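Local coordinates for thioesterase superfamily (PDB 2OAF), which probably hydrolyses thioesters, possibly acyl-CoA substrates, as a hotdog-fold member of the thioesterase superfamily, at residues B[46-50]-B[92-96]; B[102-108]-B[120-126]. One frame throughout, in Å; residues are numbered along the deposited sequence.

Contact 1 (B[46-50]-B[92-96])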
loop_
_atom_site.group_PDB
_atom_site.type_symbol
_atom_site.label_atom_id
_atom_site.label_comp_id
_atom_site.label_asym_id
_atom_site.label_seq_id
_atom_site.Cartn_x
_atom_site.Cartn_y
_atom_site.Cartn_z
ATOM N N ALA B 46 -1.798 -5.931 -13.580
ATOM C CA ALA B 46 -2.217 -6.275 -14.921
ATOM C C ALA B 46 -1.097 -6.958 -15.694
ATOM O O ALA B 46 -1.322 -7.944 -16.434
ATOM C CB ALA B 46 -2.662 -5.016 -15.649
ATOM N N ILE B 47 0.107 -6.410 -15.583
ATOM C CA ILE B 47 1.264 -6.978 -16.264
ATOM C C ILE B 47 1.600 -8.346 -15.654
ATOM O O ILE B 47 1.882 -9.301 -16.365
ATOM C CB ILE B 47 2.498 -6.019 -16.173
ATOM C CG1 ILE B 47 2.233 -4.689 -16.932
ATOM C CG2 ILE B 47 3.784 -6.734 -16.655
ATOM C CD1 ILE B 47 3.309 -3.574 -16.712
ATOM N N ASP B 48 1.577 -8.435 -14.337
ATOM C CA ASP B 48 1.745 -9.714 -13.649
ATOM C C ASP B 48 0.726 -10.748 -14.159
ATOM O O ASP B 48 1.083 -11.912 -14.378
ATOM C CB ASP B 48 1.614 -9.529 -12.132
ATOM C CG ASP B 48 1.696 -10.836 -11.385
ATOM O OD1 ASP B 48 2.810 -11.300 -11.098
ATOM O OD2 ASP B 48 0.641 -11.414 -11.111
ATOM N N ALA B 49 -0.529 -10.323 -14.359
ATOM C CA ALA B 49 -1.578 -11.204 -14.890
ATOM C C ALA B 49 -1.318 -11.608 -16.349
ATOM O O ALA B 49 -1.713 -12.688 -16.786
ATOM C CB ALA B 49 -3.011 -10.557 -14.734
ATOM N N TRP B 50 -0.678 -10.723 -17.106
ATOM C CA TRP B 50 -0.304 -11.035 -18.502
ATOM C C TRP B 50 0.680 -12.198 -18.490
ATOM O O TRP B 50 0.536 -13.157 -19.211
ATOM C CB TRP B 50 0.283 -9.808 -19.220
ATOM C CG TRP B 50 0.539 -10.004 -20.670
ATOM C CD1 TRP B 50 -0.277 -9.627 -21.713
ATOM C CD2 TRP B 50 1.699 -10.618 -21.268
ATOM N NE1 TRP B 50 0.315 -9.982 -22.925
ATOM C CE2 TRP B 50 1.512 -10.601 -22.673
ATOM C CE3 TRP B 50 2.864 -11.177 -20.759
ATOM C CZ2 TRP B 50 2.428 -11.126 -23.535
ATOM C CZ3 TRP B 50 3.810 -11.705 -21.653
ATOM C CH2 TRP B 50 3.583 -11.677 -22.999
ATOM N N CYS B 92 -8.092 -3.486 -17.281
ATOM C CA CYS B 92 -6.747 -3.130 -17.676
ATOM C C CYS B 92 -6.375 -3.888 -18.925
ATOM O O CYS B 92 -6.032 -5.050 -18.880
ATOM C CB CYS B 92 -5.774 -3.401 -16.551
ATOM S SG CYS B 92 -6.079 -2.385 -15.083
ATOM N N HIS B 93 -6.437 -3.190 -20.052
ATOM C CA HIS B 93 -6.077 -3.751 -21.361
ATOM C C HIS B 93 -4.558 -3.699 -21.468
ATOM O O HIS B 93 -3.960 -2.613 -21.428
ATOM C CB HIS B 93 -6.687 -2.934 -22.509
ATOM C CG HIS B 93 -8.182 -2.880 -22.502
ATOM N ND1 HIS B 93 -8.949 -3.430 -23.509
ATOM C CD2 HIS B 93 -9.052 -2.345 -21.613
ATOM C CE1 HIS B 93 -10.226 -3.219 -23.248
ATOM N NE2 HIS B 93 -10.320 -2.571 -22.098
ATOM N N THR B 94 -3.930 -4.859 -21.619
ATOM C CA THR B 94 -2.496 -4.990 -21.385
ATOM C C THR B 94 -1.846 -5.731 -22.536
ATOM O O THR B 94 -2.326 -6.795 -22.963
ATOM C CB THR B 94 -2.257 -5.776 -20.079
ATOM O OG1 THR B 94 -2.996 -5.133 -19.050
ATOM C CG2 THR B 94 -0.769 -5.813 -19.692
ATOM N N TRP B 95 -0.747 -5.189 -23.039
ATOM C CA TRP B 95 -0.027 -5.872 -24.098
ATOM C C TRP B 95 1.407 -5.383 -24.209
ATOM O O TRP B 95 1.700 -4.265 -23.817
ATOM C CB TRP B 95 -0.745 -5.668 -25.448
ATOM C CG TRP B 95 -0.650 -4.285 -25.987
ATOM C CD1 TRP B 95 0.189 -3.859 -26.961
ATOM C CD2 TRP B 95 -1.411 -3.130 -25.574
ATOM N NE1 TRP B 95 -0.008 -2.520 -27.200
ATOM C CE2 TRP B 95 -0.973 -2.042 -26.359
ATOM C CE3 TRP B 95 -2.397 -2.907 -24.608
ATOM C CZ2 TRP B 95 -1.497 -0.754 -26.232
ATOM C CZ3 TRP B 95 -2.936 -1.619 -24.485
ATOM C CH2 TRP B 95 -2.467 -0.558 -25.288
ATOM N N PRO B 96 2.288 -6.221 -24.785
ATOM C CA PRO B 96 3.650 -5.794 -25.071
ATOM C C PRO B 96 3.685 -4.993 -26.353
ATOM O O PRO B 96 3.233 -5.469 -27.398
ATOM C CB PRO B 96 4.396 -7.101 -25.272
ATOM C CG PRO B 96 3.344 -8.053 -25.767
ATOM C CD PRO B 96 2.061 -7.632 -25.159
HETATM O O HOH W 1 -1.547 -9.193 -25.094
#

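Contact 2 (B[102-108]-B[120-126]). With PO4 (phosphate ion), chain H.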
loop_
_atom_site.group_PDB
_atom_site.type_symbol
_atom_site.label_atom_id
_atom_site.label_comp_id
_atom_site.label_asym_id
_atom_site.label_seq_id
_atom_site.Cartn_x
_atom_site.Cartn_y
_atom_site.Cartn_z
ATOM N N LYS B 102 17.390 -6.305 -24.986
ATOM C CA LYS B 102 17.528 -6.230 -23.527
ATOM C C LYS B 102 16.243 -5.891 -22.749
ATOM O O LYS B 102 16.128 -6.295 -21.604
ATOM C CB LYS B 102 18.677 -5.281 -23.176
ATOM C CG LYS B 102 20.052 -5.918 -23.534
ATOM C CD LYS B 102 21.256 -4.974 -23.342
ATOM C CE LYS B 102 21.199 -3.758 -24.290
ATOM N NZ LYS B 102 22.553 -3.164 -24.523
ATOM N N SER B 103 15.290 -5.173 -23.344
ATOM C CA SER B 103 14.127 -4.715 -22.592
ATOM C C SER B 103 12.814 -5.028 -23.290
ATOM O O SER B 103 12.785 -5.213 -24.484
ATOM C CB SER B 103 14.195 -3.198 -22.395
ATOM O OG SER B 103 13.996 -2.562 -23.648
ATOM N N ILE B 104 11.735 -5.030 -22.491
ATOM C CA ILE B 104 10.373 -5.176 -22.975
ATOM C C ILE B 104 9.556 -3.990 -22.475
ATOM O O ILE B 104 9.780 -3.527 -21.369
ATOM C CB ILE B 104 9.770 -6.507 -22.465
ATOM C CG1 ILE B 104 8.402 -6.784 -23.129
ATOM C CG2 ILE B 104 9.668 -6.524 -20.898
ATOM C CD1 ILE B 104 7.824 -8.126 -22.749
ATOM N N THR B 105 8.632 -3.485 -23.284
ATOM C CA THR B 105 7.727 -2.439 -22.835
ATOM C C THR B 105 6.307 -2.931 -22.975
ATOM O O THR B 105 5.885 -3.392 -24.047
ATOM C CB THR B 105 7.893 -1.144 -23.615
ATOM O OG1 THR B 105 9.241 -0.684 -23.491
ATOM C CG2 THR B 105 6.906 -0.062 -23.129
ATOM N N PHE B 106 5.588 -2.832 -21.860
ATOM C CA PHE B 106 4.179 -3.145 -21.781
ATOM C C PHE B 106 3.406 -1.859 -21.751
ATOM O O PHE B 106 3.776 -0.933 -21.010
ATOM C CB PHE B 106 3.867 -3.909 -20.494
ATOM C CG PHE B 106 4.315 -5.345 -20.522
ATOM C CD1 PHE B 106 3.503 -6.324 -21.044
ATOM C CD2 PHE B 106 5.544 -5.710 -20.024
ATOM C CE1 PHE B 106 3.908 -7.649 -21.065
ATOM C CE2 PHE B 106 5.939 -7.034 -20.034
ATOM C CZ PHE B 106 5.108 -7.999 -20.558
ATOM N N ARG B 107 2.312 -1.845 -22.513
ATOM C CA ARG B 107 1.261 -0.857 -22.394
ATOM C C ARG B 107 0.132 -1.401 -21.541
ATOM O O ARG B 107 -0.194 -2.593 -21.620
ATOM C CB ARG B 107 0.717 -0.536 -23.775
ATOM C CG ARG B 107 1.598 0.347 -24.584
ATOM C CD ARG B 107 1.464 1.841 -24.216
ATOM N NE ARG B 107 0.253 2.399 -24.788
ATOM C CZ ARG B 107 -0.911 2.540 -24.155
ATOM N NH1 ARG B 107 -1.027 2.221 -22.881
ATOM N NH2 ARG B 107 -1.956 3.014 -24.812
ATOM N N VAL B 108 -0.447 -0.533 -20.719
ATOM C CA VAL B 108 -1.678 -0.826 -19.999
ATOM C C VAL B 108 -2.603 0.392 -20.117
ATOM O O VAL B 108 -2.182 1.516 -19.804
ATOM C CB VAL B 108 -1.445 -1.109 -18.503
ATOM C CG1 VAL B 108 -2.787 -1.348 -17.791
ATOM C CG2 VAL B 108 -0.466 -2.285 -18.292
ATOM N N GLY B 120 -0.710 3.873 -19.713
ATOM C CA GLY B 120 0.655 3.733 -19.219
ATOM C C GLY B 120 1.567 2.896 -20.113
ATOM O O GLY B 120 1.108 2.014 -20.842
ATOM N N ALA B 121 2.875 3.153 -20.011
ATOM C CA ALA B 121 3.903 2.343 -20.655
ATOM C C ALA B 121 4.987 2.024 -19.610
ATOM O O ALA B 121 5.431 2.896 -18.869
ATOM C CB ALA B 121 4.504 3.092 -21.852
ATOM N N PHE B 122 5.374 0.759 -19.550
ATOM C CA PHE B 122 6.190 0.221 -18.466
ATOM C C PHE B 122 7.283 -0.654 -19.048
ATOM O O PHE B 122 6.989 -1.622 -19.737
ATOM C CB PHE B 122 5.297 -0.632 -17.566
ATOM C CG PHE B 122 4.093 0.110 -17.034
ATOM C CD1 PHE B 122 2.915 0.186 -17.774
ATOM C CD2 PHE B 122 4.139 0.716 -15.799
ATOM C CE1 PHE B 122 1.807 0.859 -17.275
ATOM C CE2 PHE B 122 3.040 1.392 -15.297
ATOM C CZ PHE B 122 1.871 1.472 -16.057
ATOM N N THR B 123 8.534 -0.305 -18.779
ATOM C CA THR B 123 9.681 -0.932 -19.411
ATOM C C THR B 123 10.504 -1.667 -18.362
ATOM O O THR B 123 10.828 -1.110 -17.299
ATOM C CB THR B 123 10.567 0.122 -20.090
ATOM O OG1 THR B 123 9.763 0.887 -20.994
ATOM C CG2 THR B 123 11.710 -0.555 -20.872
ATOM N N CYS B 124 10.780 -2.932 -18.654
ATOM C CA CYS B 124 11.535 -3.853 -17.815
ATOM C C CYS B 124 12.770 -4.346 -18.565
ATOM O O CYS B 124 12.733 -4.461 -19.773
ATOM C CB CYS B 124 10.667 -5.071 -17.546
ATOM S SG CYS B 124 9.154 -4.645 -16.653
ATOM N N VAL B 125 13.840 -4.656 -17.835
ATOM C CA VAL B 125 14.967 -5.414 -18.376
ATOM C C VAL B 125 14.843 -6.842 -17.828
ATOM O O VAL B 125 13.917 -7.133 -17.075
ATOM C CB VAL B 125 16.326 -4.774 -18.020
ATOM C CG1 VAL B 125 16.495 -3.435 -18.755
ATOM C CG2 VAL B 125 16.500 -4.629 -16.496
ATOM N N PHE B 126 15.745 -7.728 -18.227
ATOM C CA PHE B 126 15.713 -9.135 -17.819
ATOM C C PHE B 126 16.940 -9.430 -16.996
ATOM O O PHE B 126 18.032 -8.933 -17.314
ATOM C CB PHE B 126 15.687 -10.059 -19.041
ATOM C CG PHE B 126 14.399 -10.016 -19.804
ATOM C CD1 PHE B 126 14.192 -9.065 -20.792
ATOM C CD2 PHE B 126 13.362 -10.923 -19.524
ATOM C CE1 PHE B 126 12.976 -9.017 -21.507
ATOM C CE2 PHE B 126 12.149 -10.870 -20.237
ATOM C CZ PHE B 126 11.961 -9.912 -21.222
HETATM P P PO4 H . 16.838 -2.645 -25.973
HETATM O O1 PO4 H . 16.644 -2.022 -27.348
HETATM O O2 PO4 H . 15.644 -3.507 -25.656
HETATM O O3 PO4 H . 18.115 -3.473 -26.033
HETATM O O4 PO4 H . 16.918 -1.567 -24.905
HETATM O O HOH W 2 18.084 -7.054 -19.945
#

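Contact 1 (B[46-50]-B[92-96])
Segment 46-50 is part of a helix that packs across strand segment 92-96. The two axes approach to 8.4 Å at an angle of 57°. No direct hydrogen bond joins the segments, and the contact is mainly apolar. The small side chain of Ala46 allows a close approach: its CB lies 3.6 Å from Cys92 CB and 3.4 Å from Thr94 OG1. While touching Ala46, the hydroxyl of Thr94 bonds back to its own strand, where OG1 donates to Cys92 O at 3.0 Å. Its methyl group also faces the helix, with Thr94 CG2 4.2 Å from both Ile47 CG1 and Trp50 CB. Further along, the Trp50 indole reaches the end of the strand segment. Its CZ2 is 3.9 Å from Pro96 CD, an apolar contact made obliquely to the ring.

One water provides a polar link. It accepts from Trp50 NE1 at 3.0 Å and donates weakly to Thr94 O at 3.3 Å.

Cys92, Thr94 and Pro96 point their CB atoms toward the helix, while His93 and Trp95 point away. This alternation gives the strand one face for the helix. In the sheet, strand 90-99 runs between strands 17-21 and 103-112, with backbone bonds to both. Ile145 of helix 139-145 touches Trp50 and Pro96, and Phe106 meets the Trp50 ring edge-to-face.

Contact 2 (B[102-108]-B[120-126])
Segments 102-108 and 120-126 pair as antiparallel strands. Ile104-Cys124, Phe106-Phe122 and Val108-Gly120 are hydrogen-bonded pairs; Phe106 N to Phe122 O, for example, is 2.8 Å.

The face with Ile104, Phe106, Val108, Phe122 and Cys124 is bulky. The Phe122 ring leans over Gly120 and brings CE1 to 4.0 Å from Val108 CB. A side chain on Gly120 would clash with that ring, so the glycine supplies the hollow it fills. At the other end, Phe126 swings its ring back over the first strand, with CZ 4.1 Å from Ile104 CG2. Ile104 CG2 also packs 3.8 Å from Cys124 CB.

The opposite face is flatter. Thr105 OG1 and Thr123 OG1 share a hydrogen bond of 3.0 Å. Arg107 curls beside the small Ala121, with CD 4.0 Å from Ala121 CB, and its NH1 donates to Gly120 O at 3.0 Å. NH1 also forms a salt bridge with Asp109.

Phe122 packs on Ala43, Leu44 and Ile47 of helix 39-54. A beta hairpin with its apolar face against a long helix is characteristic of the hotdog fold, in which a curved antiparallel sheet wraps a central helix.

How the contacts relate
The two contacts have centres 11 Å apart and share one sheet, and the helix of contact 1 packs on both. Strands 90-99 and 103-112 are consecutive and adjacent, and Trp95 O to Arg107 N, at 2.8 Å, is a probable hydrogen bond between them. The helix of contact 1 meets the hairpin of contact 2 at two points: Ile47 CD1 is 3.7 Å from Phe122 CB, and Trp50 CE3 is 3.7 Å from Phe106 CE1. Together they form a continuous helix-on-sheet core. A phosphate sits at the Lys102 end of contact 2. It lies 2.8 Å from Ser103 OG to its O2 and probably comes from the crystallisation liquor.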